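Local coordinates for lactococcus lactis MG1363 DpsA (Lactococcus lactis, PDB 1ZS3), which binds DNA as a Dps-family protein of the oxidative stress response and assembles into a hollow shell of twelve subunits, at the interface of chains A and B. Residues are numbered along the deposited sequence; one frame, centred on the assembly and turned at random. Chains: chain A/B, Lactococcus lactis MG1363 DpsA.

The interface of chains A and B. Residues chain A 77, 80-81; chain B 160, 170.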
# COMPACT_ATOMS: atom_id res chain seq x y z
N ASP A 77 8.61 5.67 28.36
CA ASP A 77 7.22 6.13 28.33
C ASP A 77 6.40 5.37 29.31
O ASP A 77 5.52 5.97 29.94
CB ASP A 77 6.60 5.97 26.96
CG ASP A 77 6.95 7.09 26.07
OD1 ASP A 77 6.95 6.94 24.85
OD2 ASP A 77 7.26 8.20 26.51
N LEU A 80 7.47 6.91 32.85
CA LEU A 80 6.86 8.22 33.02
C LEU A 80 5.35 8.16 33.18
O LEU A 80 4.73 9.07 33.71
CB LEU A 80 7.21 9.15 31.85
CG LEU A 80 8.47 10.03 32.06
CD1 LEU A 80 9.71 9.21 31.91
CD2 LEU A 80 8.52 11.20 31.12
N ASP A 81 4.73 7.10 32.67
CA ASP A 81 3.29 6.93 32.66
C ASP A 81 2.90 6.54 34.05
O ASP A 81 1.81 6.81 34.51
CB ASP A 81 2.87 5.80 31.68
CG ASP A 81 2.63 6.28 30.25
OD1 ASP A 81 2.67 7.49 29.96
OD2 ASP A 81 2.38 5.45 29.36
N ARG B 160 -1.25 11.21 30.99
CA ARG B 160 -0.02 11.94 30.77
C ARG B 160 0.02 12.82 29.52
O ARG B 160 0.80 13.73 29.48
CB ARG B 160 1.15 10.97 30.73
CG ARG B 160 2.34 11.40 31.58
CD ARG B 160 3.60 11.52 30.78
NE ARG B 160 4.07 10.21 30.32
CZ ARG B 160 4.89 10.07 29.27
NH1 ARG B 160 5.34 11.12 28.62
NH2 ARG B 160 5.28 8.86 28.91
N VAL B 170 2.60 14.77 35.35
CA VAL B 170 1.54 13.89 35.85
C VAL B 170 1.55 14.07 37.35
O VAL B 170 0.49 14.34 37.93
CB VAL B 170 1.55 12.43 35.29
CG1 VAL B 170 2.51 11.46 36.03
CG2 VAL B 170 0.15 11.84 35.31
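A:Asp77, A:Leu80 and A:Asp81 meet B:Arg160 in a small polar patch between two copies of the same subunit. It is part of a subunit interface in the twelve-subunit shell typical of Dps proteins, and it probably helps hold neighbouring subunits together. The two sides differ: chain A gives the C-terminal end of helix 55-81, and chain B reaches in with B:Arg160 of helix 142-165, with B:Val170 from a loop beside it. The arginine chain bends at chi2 and chi3 (-122° and -68°), which brings its guanidinium group over the last turn of the chain A helix. B:Arg160 NH2 bonds to both the carbonyl and the carboxylate of A:Asp77. B:Arg160 NH2 donates a hydrogen bond to the backbone O of A:Asp77 at 3.1 Å, in the carbonyl plane and on a lone pair. B:Arg160 NH2 also forms a nearly straight hydrogen bond and salt bridge to the carboxylate OD2 of A:Asp77, at 3.2 Å. That oxygen lies in the guanidinium plane but is met from above its own carboxylate plane. A:Asp81 OD1 makes a salt bridge to B:Arg160 NE at 3.1 Å; its hydrogen bonds to NE and NH2 of B:Arg160 are bent and weak. The positive group thus sits between two carboxylates at a helix C-terminus, a setting likely to stabilise its charge. An alanine in place of B:Arg160 would probably leave both carboxylates and the A:Asp77 carbonyl without this partner across the interface. A:Leu80 adds apolar packing against one guanidinium face, near its rim, with CB 3.6 Å from CZ of B:Arg160. B:Val170 contributes a peripheral contact, its CG1 methyl lying 4.0 Å from the backbone O of A:Leu80.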